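Local coordinates for protein L-tyrosine isonitrile synthase (Pseudomonas aeruginosa, PDB 3E59) that builds the isonitrile group of the paerucumarin precursor on L-tyrosine, drawing the extra carbon from C2 of D-ribulose 5-phosphate, at residues A[176-181]-A[241-246]; A[158-163]-A[171-176]; A[200-205]-A[232-237]; A[115-120]-A[165-170]. One frame throughout, in Å; residues are numbered along the deposited sequence.

Read from the N terminus, the chain first closes a loop at interaction 4, where the short helix after strand 108-112 meets the start of helix 167-178; helix 127-144 and edge strand 149-151 lie in between. Interaction 2 crosses it, since 158-163 falls within that loop but pairs with 171-176 beyond it. Both are complete before interaction 1 opens at the end of helix 167-178 and reaches 241-246 near the end of helix 219-247. Interaction 3 falls wholly within this last, largely helical loop, joining helix 193-210 to helix 219-247. Helix 167-178 thus serves three contacts and helix 219-247 two, and Leu243 packs on both Leu174 and Phe160.

Interaction 1 (A[176-181]-A[241-246]); sequences GGYAEP and GALLAD
Tyr178, the last helical residue of 167-178, lays its ring on the backbone of helix 219-247 at Leu243, a worked example of an aromatic residue serving apolar and polar partners at once. The apolar part comes first. The CA atom of Leu243 stands almost exactly on the ring normal of Tyr178, 3.6 Å from the ring centroid and 6° off the perpendicular, a CH-pi contact made by the main chain itself. Leu243 CB touches the Tyr178 CD2 corner at 3.7 Å, with Leu243 CD1 following along that side, while the methyl of Ala242 reaches the Tyr178 CD1 corner at 3.8 Å. The tyrosine's first torsion (chi1 -72°) sets CG opposite the carbonyl carbon and aims the ring across the gap.

The polar part is gathered at the hydroxyl. Tyr178 OH pairs with Asp246 OD2 at 3.1 Å; this oxygen sits at the ring edge, in its plane, although the carboxylate itself is turned 69° from the ring. Tyr178 OH also lies 2.9 Å from a water, which in turn donates to Leu243 O at 3.0 Å. The water therefore ties the phenol to a carbonyl in the closing turns of the helix. Just past the end of helix 167-178, Glu180 O accepts a hydrogen bond from Gln235 NE2 of helix 219-247.

The hydroxyl thus joins a carboxylate and a water-bridged carbonyl of one helix, while the apolar contacts with Leu243 and Ala242 are consistent with a ring held against that helix.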
loop_
_atom_site.group_PDB
_atom_site.type_symbol
_atom_site.label_atom_id
_atom_site.label_comp_id
_atom_site.label_asym_id
_atom_site.label_seq_id
_atom_site.Cartn_x
_atom_site.Cartn_y
_atom_site.Cartn_z
ATOM N N GLY A 176 2.952 -16.882 -14.233
ATOM C CA GLY A 176 2.933 -18.326 -14.456
ATOM C C GLY A 176 2.711 -19.135 -13.189
ATOM O O GLY A 176 1.980 -20.127 -13.192
ATOM N N GLY A 177 3.343 -18.708 -12.104
ATOM C CA GLY A 177 3.276 -19.441 -10.851
ATOM C C GLY A 177 2.081 -19.111 -9.986
ATOM O O GLY A 177 1.556 -19.997 -9.314
ATOM N N TYR A 178 1.645 -17.849 -10.017
ATOM C CA TYR A 178 0.738 -17.297 -8.998
ATOM C C TYR A 178 -0.559 -16.587 -9.459
ATOM O O TYR A 178 -1.456 -16.392 -8.634
ATOM C CB TYR A 178 1.532 -16.408 -8.013
ATOM C CG TYR A 178 2.413 -17.237 -7.116
ATOM C CD1 TYR A 178 1.866 -17.959 -6.056
ATOM C CD2 TYR A 178 3.783 -17.357 -7.359
ATOM C CE1 TYR A 178 2.656 -18.767 -5.248
ATOM C CE2 TYR A 178 4.593 -18.170 -6.542
ATOM C CZ TYR A 178 4.011 -18.867 -5.490
ATOM O OH TYR A 178 4.771 -19.663 -4.666
ATOM N N ALA A 179 -0.674 -16.218 -10.742
ATOM C CA ALA A 179 -1.886 -15.508 -11.224
ATOM C C ALA A 179 -3.041 -16.446 -11.551
ATOM O O ALA A 179 -2.823 -17.556 -12.034
ATOM C CB ALA A 179 -1.580 -14.639 -12.439
ATOM N N GLU A 180 -4.272 -15.997 -11.300
ATOM C CA GLU A 180 -5.451 -16.704 -11.802
ATOM C C GLU A 180 -5.824 -16.048 -13.138
ATOM O O GLU A 180 -5.469 -14.894 -13.361
ATOM C CB GLU A 180 -6.619 -16.639 -10.793
ATOM C CG GLU A 180 -6.256 -16.939 -9.331
ATOM C CD GLU A 180 -5.975 -18.419 -9.020
ATOM O OE1 GLU A 180 -6.368 -19.309 -9.810
ATOM O OE2 GLU A 180 -5.363 -18.694 -7.958
ATOM N N PRO A 181 -6.515 -16.773 -14.042
ATOM C CA PRO A 181 -6.994 -16.146 -15.291
ATOM C C PRO A 181 -7.942 -14.968 -15.046
ATOM O O PRO A 181 -8.680 -14.968 -14.049
ATOM C CB PRO A 181 -7.757 -17.279 -15.986
ATOM C CG PRO A 181 -7.176 -18.539 -15.403
ATOM C CD PRO A 181 -6.880 -18.200 -13.976
ATOM N N GLY A 241 0.459 -11.174 -3.819
ATOM C CA GLY A 241 0.006 -11.595 -2.489
ATOM C C GLY A 241 0.122 -13.095 -2.244
ATOM O O GLY A 241 0.546 -13.534 -1.160
ATOM N N ALA A 242 -0.262 -13.877 -3.254
ATOM C CA ALA A 242 -0.178 -15.336 -3.199
ATOM C C ALA A 242 1.274 -15.830 -3.119
ATOM O O ALA A 242 1.606 -16.709 -2.307
ATOM C CB ALA A 242 -0.901 -15.948 -4.391
ATOM N N LEU A 243 2.136 -15.239 -3.949
ATOM C CA LEU A 243 3.570 -15.470 -3.869
ATOM C C LEU A 243 4.107 -15.207 -2.451
ATOM O O LEU A 243 4.800 -16.042 -1.887
ATOM C CB LEU A 243 4.316 -14.631 -4.929
ATOM C CG LEU A 243 5.853 -14.746 -4.959
ATOM C CD1 LEU A 243 6.416 -14.501 -6.352
ATOM C CD2 LEU A 243 6.524 -13.817 -3.935
ATOM N N LEU A 244 3.768 -14.058 -1.876
ATOM C CA LEU A 244 4.221 -13.700 -0.532
ATOM C C LEU A 244 3.640 -14.576 0.587
ATOM O O LEU A 244 4.249 -14.699 1.653
ATOM C CB LEU A 244 3.893 -12.230 -0.237
ATOM C CG LEU A 244 4.556 -11.148 -1.086
ATOM C CD1 LEU A 244 3.839 -9.795 -0.887
ATOM C CD2 LEU A 244 6.045 -11.059 -0.747
ATOM N N ALA A 245 2.460 -15.163 0.367
ATOM C CA ALA A 245 1.897 -16.094 1.365
ATOM C C ALA A 245 2.738 -17.370 1.469
ATOM O O ALA A 245 2.824 -17.988 2.530
ATOM C CB ALA A 245 0.435 -16.417 1.069
ATOM N N ASP A 246 3.372 -17.754 0.366
ATOM C CA ASP A 246 4.308 -18.890 0.379
ATOM C C ASP A 246 5.701 -18.489 0.850
ATOM O O ASP A 246 6.396 -19.288 1.475
ATOM C CB ASP A 246 4.384 -19.543 -0.997
ATOM C CG ASP A 246 3.207 -20.472 -1.271
ATOM O OD1 ASP A 246 2.412 -20.730 -0.340
ATOM O OD2 ASP A 246 3.083 -20.943 -2.422
HETATM O O HOH W 1 6.643 -18.026 -3.218
#

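Interaction 2 (A[158-163]-A[171-176]); sequences RAFEAQ and RQLLIG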
loop_
_atom_site.group_PDB
_atom_site.type_symbol
_atom_site.label_atom_id
_atom_site.label_comp_id
_atom_site.label_asym_id
_atom_site.label_seq_id
_atom_site.Cartn_x
_atom_site.Cartn_y
_atom_site.Cartn_z
ATOM N N ARG A 158 14.175 -15.631 -4.385
ATOM C CA ARG A 158 15.283 -16.572 -4.556
ATOM C C ARG A 158 15.037 -17.543 -5.711
ATOM O O ARG A 158 15.945 -17.826 -6.488
ATOM C CB ARG A 158 15.537 -17.326 -3.245
ATOM C CG ARG A 158 16.855 -18.068 -3.164
ATOM C CD ARG A 158 17.083 -18.620 -1.761
ATOM N NE ARG A 158 18.057 -19.715 -1.750
ATOM C CZ ARG A 158 18.445 -20.372 -0.655
ATOM N NH1 ARG A 158 17.946 -20.051 0.535
ATOM N NH2 ARG A 158 19.336 -21.353 -0.744
ATOM N N ALA A 159 13.804 -18.029 -5.829
ATOM C CA ALA A 159 13.440 -19.014 -6.846
ATOM C C ALA A 159 13.523 -18.463 -8.271
ATOM O O ALA A 159 13.685 -19.228 -9.222
ATOM C CB ALA A 159 12.047 -19.569 -6.570
ATOM N N PHE A 160 13.415 -17.139 -8.401
ATOM C CA PHE A 160 13.446 -16.461 -9.705
ATOM C C PHE A 160 14.817 -15.832 -10.015
ATOM O O PHE A 160 14.920 -14.960 -10.884
ATOM C CB PHE A 160 12.394 -15.344 -9.751
ATOM C CG PHE A 160 10.971 -15.796 -9.504
ATOM C CD1 PHE A 160 10.585 -17.133 -9.653
ATOM C CD2 PHE A 160 10.002 -14.852 -9.171
ATOM C CE1 PHE A 160 9.270 -17.519 -9.431
ATOM C CE2 PHE A 160 8.684 -15.224 -8.959
ATOM C CZ PHE A 160 8.312 -16.557 -9.090
ATOM N N GLU A 161 15.850 -16.276 -9.297
ATOM C CA GLU A 161 17.187 -15.662 -9.302
ATOM C C GLU A 161 17.767 -15.371 -10.699
ATOM O O GLU A 161 18.162 -14.237 -10.986
ATOM C CB GLU A 161 18.158 -16.535 -8.500
ATOM C CG GLU A 161 19.064 -15.751 -7.565
ATOM C CD GLU A 161 19.767 -16.633 -6.536
ATOM O OE1 GLU A 161 19.544 -16.426 -5.317
ATOM O OE2 GLU A 161 20.534 -17.531 -6.947
ATOM N N ALA A 162 17.807 -16.395 -11.553
ATOM C CA ALA A 162 18.338 -16.276 -12.920
ATOM C C ALA A 162 17.726 -15.116 -13.707
ATOM O O ALA A 162 18.401 -14.504 -14.542
ATOM C CB ALA A 162 18.141 -17.587 -13.683
ATOM N N GLN A 163 16.459 -14.811 -13.424
ATOM C CA GLN A 163 15.709 -13.808 -14.183
ATOM C C GLN A 163 15.636 -12.454 -13.490
ATOM O O GLN A 163 14.857 -11.579 -13.886
ATOM C CB GLN A 163 14.305 -14.325 -14.518
ATOM C CG GLN A 163 14.283 -15.452 -15.555
ATOM C CD GLN A 163 15.058 -15.113 -16.832
ATOM O OE1 GLN A 163 15.612 -16.001 -17.494
ATOM N NE2 GLN A 163 15.104 -13.827 -17.179
ATOM N N ARG A 171 8.077 -10.790 -14.242
ATOM C CA ARG A 171 6.635 -10.662 -14.273
ATOM C C ARG A 171 5.963 -11.942 -14.773
ATOM O O ARG A 171 4.984 -12.398 -14.178
ATOM C CB ARG A 171 6.218 -9.435 -15.091
ATOM C CG ARG A 171 6.431 -8.128 -14.335
ATOM C CD ARG A 171 5.853 -6.908 -15.059
ATOM N NE ARG A 171 6.745 -6.418 -16.112
ATOM C CZ ARG A 171 7.729 -5.537 -15.935
ATOM N NH1 ARG A 171 7.982 -5.031 -14.732
ATOM N NH2 ARG A 171 8.481 -5.168 -16.971
ATOM N N GLN A 172 6.507 -12.528 -15.840
ATOM C CA GLN A 172 5.994 -13.789 -16.393
ATOM C C GLN A 172 6.153 -14.985 -15.444
ATOM O O GLN A 172 5.324 -15.903 -15.447
ATOM C CB GLN A 172 6.637 -14.096 -17.753
ATOM C CG GLN A 172 6.037 -13.298 -18.925
ATOM C CD GLN A 172 4.513 -13.439 -19.031
ATOM O OE1 GLN A 172 3.961 -14.545 -18.926
ATOM N NE2 GLN A 172 3.831 -12.317 -19.246
ATOM N N LEU A 173 7.224 -14.977 -14.652
ATOM C CA LEU A 173 7.409 -15.982 -13.590
ATOM C C LEU A 173 6.379 -15.855 -12.465
ATOM O O LEU A 173 5.894 -16.871 -11.975
ATOM C CB LEU A 173 8.835 -15.953 -13.012
ATOM C CG LEU A 173 9.983 -16.449 -13.899
ATOM C CD1 LEU A 173 11.303 -16.295 -13.156
ATOM C CD2 LEU A 173 9.771 -17.891 -14.334
ATOM N N LEU A 174 6.059 -14.620 -12.064
ATOM C CA LEU A 174 4.987 -14.345 -11.086
ATOM C C LEU A 174 3.611 -14.779 -11.599
ATOM O O LEU A 174 2.850 -15.429 -10.886
ATOM C CB LEU A 174 4.936 -12.852 -10.724
ATOM C CG LEU A 174 3.817 -12.419 -9.748
ATOM C CD1 LEU A 174 4.042 -12.984 -8.360
ATOM C CD2 LEU A 174 3.624 -10.908 -9.692
ATOM N N ILE A 175 3.303 -14.382 -12.833
ATOM C CA ILE A 175 2.061 -14.730 -13.507
ATOM C C ILE A 175 1.933 -16.246 -13.662
ATOM O O ILE A 175 0.930 -16.819 -13.276
ATOM C CB ILE A 175 1.998 -14.075 -14.908
ATOM C CG1 ILE A 175 1.971 -12.549 -14.792
ATOM C CG2 ILE A 175 0.783 -14.569 -15.703
ATOM C CD1 ILE A 175 2.305 -11.839 -16.118
ATOM N N GLY A 176 2.952 -16.882 -14.233
ATOM C CA GLY A 176 2.933 -18.326 -14.456
ATOM C C GLY A 176 2.711 -19.135 -13.189
ATOM O O GLY A 176 1.980 -20.127 -13.192
#
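Leu173 of helix 167-178 projects at Phe160 in the loop before that helix, and its side chain can be followed atom by atom. CB comes first: it stands over the middle of the Phe160 ring, 3.8 Å from the centroid and 5° off the normal, in a CH-pi contact. With CG opposite the carbonyl carbon (chi1 -70°), the chain then runs across the ring toward the root of the phenylalanine, so the two side chains pass each other in opposite directions. At the tip, Leu173 CD1 lies 3.7 Å from Phe160 CD1 and equally far from Phe160 CB. The same methyl also packs on the aliphatic part of Gln163, at 3.8 Å from Gln163 CB and 3.9 Å from Gln163 CG. Gln163 bends at its second torsion, which carries its amide away from the leucine.

The far end of the phenylalanine reaches the helix backbone: Phe160 CZ is 3.8 Å from Leu173 O, and Phe160 CE2 approaches Leu174 N more loosely at 4.1 Å. Helix 219-247 meets the same ring through Leu243, so Phe160 lies where loop and both helices converge.

No hydrogen bond spans the two segments. The short-range 3-10 turns of 158-162 are thus held against the helix by dispersion and CH-pi contact, which depend on shape and closeness more than on a precise bond direction.

Interaction 3 (A[200-205]-A[232-237]); sequences RAITRF and GVIQRS
Ile202, Val233 and Ile234 meet without a flat group among them; the planar features lie beside the contact. The ring of Phe205, one turn on from Ile202, has Ala201 O 3.4 Å above one face, displaced toward the rim, and it also meets the ring of His282 with planes about 30° apart. On the facing helix, the peptide carbonyl of Val233 takes two donors from one residue: Ser237 N at 2.8 Å and Ser237 OG at 2.9 Å. The hydroxyl comes from 42° out of the carbonyl plane, folding the serine's polar end back on its own helix.

Across the contact everything is aliphatic branching. Ile202 points at the facing helix, and its branches divide the work. CG2, lying opposite the backbone N, rests against Val233 CG1 at 4.0 Å and Val233 CB at 4.1 Å. The CG1 branch faces the end of Ile234, which swings in from the flank. The model brings the Ile234 CD1 methyl too near to Ile202 CG1, so its exact position, and the finer detail of this meeting, is doubtful.

All three residues are buried, and their surroundings place the contact at a junction of helices. Ile234 continues onto Ile185 and Leu189 of helix 182-189, Val233 onto Phe119 of the short helix 116-119, and Ile202 onto Ala230 and the loop residue His257, which follows strand 252-255 of the parallel sheet.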
loop_
_atom_site.group_PDB
_atom_site.type_symbol
_atom_site.label_atom_id
_atom_site.label_comp_id
_atom_site.label_asym_id
_atom_site.label_seq_id
_atom_site.Cartn_x
_atom_site.Cartn_y
_atom_site.Cartn_z
ATOM N N ARG A 200 -13.979 -0.915 -8.138
ATOM C CA ARG A 200 -14.293 0.516 -8.348
ATOM C C ARG A 200 -13.144 1.438 -7.955
ATOM O O ARG A 200 -12.871 2.428 -8.644
ATOM C CB ARG A 200 -15.626 0.935 -7.672
ATOM C CG ARG A 200 -15.970 2.457 -7.791
ATOM C CD ARG A 200 -17.468 2.764 -7.937
ATOM N NE ARG A 200 -18.088 3.220 -6.688
ATOM C CZ ARG A 200 -18.739 4.378 -6.512
ATOM N NH1 ARG A 200 -18.878 5.260 -7.496
ATOM N NH2 ARG A 200 -19.265 4.655 -5.323
ATOM N N ALA A 201 -12.461 1.102 -6.864
ATOM C CA ALA A 201 -11.362 1.919 -6.363
ATOM C C ALA A 201 -10.131 1.861 -7.265
ATOM O O ALA A 201 -9.527 2.899 -7.602
ATOM C CB ALA A 201 -11.003 1.497 -4.965
ATOM N N ILE A 202 -9.763 0.647 -7.663
ATOM C CA ILE A 202 -8.646 0.446 -8.576
ATOM C C ILE A 202 -8.908 1.109 -9.932
ATOM O O ILE A 202 -7.996 1.670 -10.529
ATOM C CB ILE A 202 -8.299 -1.054 -8.759
ATOM C CG1 ILE A 202 -7.974 -1.721 -7.398
ATOM C CG2 ILE A 202 -7.155 -1.228 -9.776
ATOM C CD1 ILE A 202 -6.894 -0.994 -6.506
ATOM N N THR A 203 -10.144 1.034 -10.416
ATOM C CA THR A 203 -10.539 1.746 -11.641
ATOM C C THR A 203 -10.294 3.248 -11.457
ATOM O O THR A 203 -9.720 3.905 -12.327
ATOM C CB THR A 203 -12.011 1.481 -12.002
ATOM O OG1 THR A 203 -12.224 0.070 -12.145
ATOM C CG2 THR A 203 -12.395 2.180 -13.317
ATOM N N ARG A 204 -10.691 3.776 -10.305
ATOM C CA ARG A 204 -10.522 5.202 -10.041
ATOM C C ARG A 204 -9.060 5.658 -10.041
ATOM O O ARG A 204 -8.769 6.732 -10.572
ATOM C CB ARG A 204 -11.249 5.634 -8.761
ATOM C CG ARG A 204 -11.296 7.159 -8.577
ATOM C CD ARG A 204 -12.041 7.581 -7.320
ATOM N NE ARG A 204 -11.347 7.165 -6.099
ATOM C CZ ARG A 204 -11.704 6.121 -5.348
ATOM N NH1 ARG A 204 -12.753 5.380 -5.702
ATOM N NH2 ARG A 204 -11.015 5.813 -4.251
ATOM N N PHE A 205 -8.151 4.855 -9.462
ATOM C CA PHE A 205 -6.716 5.182 -9.464
ATOM C C PHE A 205 -6.193 5.244 -10.895
ATOM O O PHE A 205 -5.470 6.162 -11.262
ATOM C CB PHE A 205 -5.855 4.134 -8.735
ATOM C CG PHE A 205 -6.191 3.922 -7.280
ATOM C CD1 PHE A 205 -6.926 4.844 -6.554
ATOM C CD2 PHE A 205 -5.713 2.786 -6.626
ATOM C CE1 PHE A 205 -7.208 4.624 -5.210
ATOM C CE2 PHE A 205 -5.991 2.558 -5.267
ATOM C CZ PHE A 205 -6.735 3.475 -4.568
ATOM N N GLY A 232 -6.491 -6.468 -14.629
ATOM C CA GLY A 232 -5.079 -6.864 -14.699
ATOM C C GLY A 232 -4.288 -6.494 -13.454
ATOM O O GLY A 232 -3.520 -7.305 -12.928
ATOM N N VAL A 233 -4.477 -5.270 -12.979
ATOM C CA VAL A 233 -3.809 -4.786 -11.760
ATOM C C VAL A 233 -4.152 -5.632 -10.528
ATOM O O VAL A 233 -3.262 -6.029 -9.772
ATOM C CB VAL A 233 -4.118 -3.278 -11.509
ATOM C CG1 VAL A 233 -3.543 -2.789 -10.172
ATOM C CG2 VAL A 233 -3.574 -2.440 -12.638
ATOM N N ILE A 234 -5.440 -5.910 -10.338
ATOM C CA ILE A 234 -5.908 -6.812 -9.284
ATOM C C ILE A 234 -5.272 -8.197 -9.449
ATOM O O ILE A 234 -4.799 -8.792 -8.469
ATOM C CB ILE A 234 -7.463 -6.935 -9.300
ATOM C CG1 ILE A 234 -8.147 -5.568 -9.110
ATOM C CG2 ILE A 234 -7.956 -7.928 -8.282
ATOM C CD1 ILE A 234 -7.726 -4.843 -7.869
ATOM N N GLN A 235 -5.252 -8.706 -10.689
ATOM C CA GLN A 235 -4.645 -10.017 -10.980
ATOM C C GLN A 235 -3.194 -10.053 -10.494
ATOM O O GLN A 235 -2.801 -10.981 -9.795
ATOM C CB GLN A 235 -4.702 -10.352 -12.482
ATOM C CG GLN A 235 -4.127 -11.726 -12.837
ATOM C CD GLN A 235 -3.787 -11.851 -14.304
ATOM O OE1 GLN A 235 -3.179 -10.953 -14.892
ATOM N NE2 GLN A 235 -4.168 -12.978 -14.909
ATOM N N ARG A 236 -2.413 -9.040 -10.863
ATOM C CA ARG A 236 -1.021 -8.920 -10.412
ATOM C C ARG A 236 -0.878 -8.758 -8.902
ATOM O O ARG A 236 -0.034 -9.421 -8.285
ATOM C CB ARG A 236 -0.295 -7.769 -11.118
ATOM C CG ARG A 236 -0.247 -7.874 -12.631
ATOM C CD ARG A 236 0.431 -9.151 -13.123
ATOM N NE ARG A 236 0.166 -9.329 -14.546
ATOM C CZ ARG A 236 0.842 -8.730 -15.521
ATOM N NH1 ARG A 236 1.861 -7.915 -15.245
ATOM N NH2 ARG A 236 0.491 -8.951 -16.779
ATOM N N SER A 237 -1.682 -7.876 -8.307
ATOM C CA SER A 237 -1.641 -7.664 -6.853
ATOM C C SER A 237 -1.970 -8.936 -6.107
ATOM O O SER A 237 -1.332 -9.245 -5.102
ATOM C CB SER A 237 -2.620 -6.571 -6.411
ATOM O OG SER A 237 -2.366 -5.366 -7.103
#

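Interaction 4 (A[115-120]-A[165-170]); sequences DGRVFG and DNHEQL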
loop_
_atom_site.group_PDB
_atom_site.type_symbol
_atom_site.label_atom_id
_atom_site.label_comp_id
_atom_site.label_asym_id
_atom_site.label_seq_id
_atom_site.Cartn_x
_atom_site.Cartn_y
_atom_site.Cartn_z
ATOM N N ASP A 115 5.299 -3.657 -4.827
ATOM C CA ASP A 115 4.630 -4.223 -5.994
ATOM C C ASP A 115 4.899 -3.416 -7.269
ATOM O O ASP A 115 4.187 -3.555 -8.265
ATOM C CB ASP A 115 3.121 -4.393 -5.734
ATOM C CG ASP A 115 2.452 -3.147 -5.131
ATOM O OD1 ASP A 115 3.116 -2.159 -4.736
ATOM O OD2 ASP A 115 1.212 -3.176 -5.042
ATOM N N GLY A 116 5.945 -2.589 -7.238
ATOM C CA GLY A 116 6.270 -1.718 -8.369
ATOM C C GLY A 116 6.578 -2.529 -9.599
ATOM O O GLY A 116 6.122 -2.214 -10.687
ATOM N N ARG A 117 7.343 -3.597 -9.403
ATOM C CA ARG A 117 7.760 -4.450 -10.491
ATOM C C ARG A 117 6.645 -5.352 -11.015
ATOM O O ARG A 117 6.712 -5.768 -12.161
ATOM C CB ARG A 117 8.977 -5.287 -10.076
ATOM C CG ARG A 117 9.754 -5.913 -11.247
ATOM C CD ARG A 117 10.565 -4.873 -12.010
ATOM N NE ARG A 117 11.706 -4.394 -11.234
ATOM C CZ ARG A 117 12.388 -3.286 -11.505
ATOM N NH1 ARG A 117 12.046 -2.522 -12.533
ATOM N NH2 ARG A 117 13.411 -2.936 -10.732
ATOM N N VAL A 118 5.629 -5.643 -10.198
ATOM C CA VAL A 118 4.608 -6.648 -10.566
ATOM C C VAL A 118 3.678 -6.229 -11.724
ATOM O O VAL A 118 3.195 -7.090 -12.474
ATOM C CB VAL A 118 3.768 -7.201 -9.333
ATOM C CG1 VAL A 118 4.646 -7.438 -8.106
ATOM C CG2 VAL A 118 2.596 -6.317 -8.991
ATOM N N PHE A 119 3.457 -4.920 -11.879
ATOM C CA PHE A 119 2.453 -4.402 -12.830
ATOM C C PHE A 119 2.905 -4.330 -14.295
ATOM O O PHE A 119 2.181 -4.754 -15.214
ATOM C CB PHE A 119 1.920 -3.047 -12.362
ATOM C CG PHE A 119 1.378 -3.070 -10.951
ATOM C CD1 PHE A 119 1.863 -2.189 -9.989
ATOM C CD2 PHE A 119 0.387 -3.983 -10.584
ATOM C CE1 PHE A 119 1.369 -2.206 -8.683
ATOM C CE2 PHE A 119 -0.106 -4.010 -9.272
ATOM C CZ PHE A 119 0.388 -3.125 -8.324
ATOM N N GLY A 120 4.106 -3.797 -14.502
ATOM C CA GLY A 120 4.638 -3.616 -15.843
ATOM C C GLY A 120 3.896 -2.518 -16.563
ATOM O O GLY A 120 3.731 -1.414 -16.028
ATOM N N ASP A 165 17.343 -9.659 -13.297
ATOM C CA ASP A 165 17.518 -8.376 -13.986
ATOM C C ASP A 165 16.747 -8.260 -15.312
ATOM O O ASP A 165 16.919 -7.288 -16.053
ATOM C CB ASP A 165 19.013 -8.081 -14.181
ATOM C CG ASP A 165 19.739 -7.856 -12.857
ATOM O OD1 ASP A 165 19.146 -7.239 -11.946
ATOM O OD2 ASP A 165 20.901 -8.294 -12.728
ATOM N N ASN A 166 15.892 -9.244 -15.591
ATOM C CA ASN A 166 15.056 -9.238 -16.793
ATOM C C ASN A 166 13.617 -9.096 -16.385
ATOM O O ASN A 166 12.948 -10.078 -16.079
ATOM C CB ASN A 166 15.246 -10.521 -17.599
ATOM N N HIS A 167 13.149 -7.858 -16.387
ATOM C CA HIS A 167 11.928 -7.486 -15.692
ATOM C C HIS A 167 10.661 -8.136 -16.242
ATOM O O HIS A 167 9.803 -8.572 -15.464
ATOM C CB HIS A 167 11.806 -5.965 -15.620
ATOM C CG HIS A 167 13.005 -5.296 -15.012
ATOM N ND1 HIS A 167 13.527 -5.669 -13.793
ATOM C CD2 HIS A 167 13.788 -4.286 -15.461
ATOM C CE1 HIS A 167 14.576 -4.916 -13.514
ATOM N NE2 HIS A 167 14.754 -4.068 -14.509
ATOM N N GLU A 168 10.553 -8.217 -17.564
ATOM C CA GLU A 168 9.403 -8.874 -18.196
ATOM C C GLU A 168 9.324 -10.373 -17.902
ATOM O O GLU A 168 8.237 -10.907 -17.701
ATOM C CB GLU A 168 9.350 -8.611 -19.708
ATOM C CG GLU A 168 8.347 -7.530 -20.106
ATOM C CD GLU A 168 6.964 -7.774 -19.523
ATOM O OE1 GLU A 168 6.405 -8.873 -19.735
ATOM O OE2 GLU A 168 6.432 -6.869 -18.847
ATOM N N GLN A 169 10.474 -11.038 -17.875
ATOM C CA GLN A 169 10.549 -12.446 -17.468
ATOM C C GLN A 169 10.248 -12.690 -15.980
ATOM O O GLN A 169 9.735 -13.750 -15.615
ATOM C CB GLN A 169 11.900 -13.048 -17.852
ATOM C CG GLN A 169 11.963 -13.482 -19.309
ATOM C CD GLN A 169 13.369 -13.815 -19.778
ATOM O OE1 GLN A 169 14.339 -13.145 -19.410
ATOM N NE2 GLN A 169 13.484 -14.846 -20.608
ATOM N N LEU A 170 10.571 -11.715 -15.129
ATOM C CA LEU A 170 10.218 -11.780 -13.715
ATOM C C LEU A 170 8.704 -11.765 -13.577
ATOM O O LEU A 170 8.123 -12.629 -12.909
ATOM C CB LEU A 170 10.814 -10.602 -12.940
ATOM C CG LEU A 170 12.133 -10.775 -12.192
ATOM C CD1 LEU A 170 12.533 -9.448 -11.548
ATOM C CD2 LEU A 170 12.055 -11.887 -11.143
#
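Arg117 and His167 bring their segments together, with CA atoms 7.3 Å apart. Arg117 sits on a weakly bonded helical turn, about 116-119, followed by Gly120, the first residue to leave helical angles, with positive phi (71°). His167 opens helix 167-178 directly after Asn166, the N-cap residue, whose O accepts from Leu170 N at 3.0 Å.

The arginine starts opposite its backbone N (chi1 -163°), then bends at its next two torsions, and this double bend lays the guanidinium flat on the imidazole. The centres of the two groups are 3.7 Å apart and the planes 11° from parallel. Arg117 CZ lies 3.4 Å from His167 CE1, while Arg117 NE and His167 ND1, equally close, are stacked and not bonded. Over the opposite face of His167 lies Asp165 O, 4.1 Å above the plane.

The arginine's NH1 forms a salt bridge with Asp127, and NH2 one with Glu155 and a hydrogen bond with Ser131. These bonds would hold the plane of the guanidinium against the imidazole. Arg117 O accepts from Arg171 NH1, a second tie to helix 167-178.

This is a nearly parallel guanidinium-imidazole stack, here packing the turn after strand 108-112 of a Rossmann-like 3-2-1-4-5 parallel sheet against a helix start.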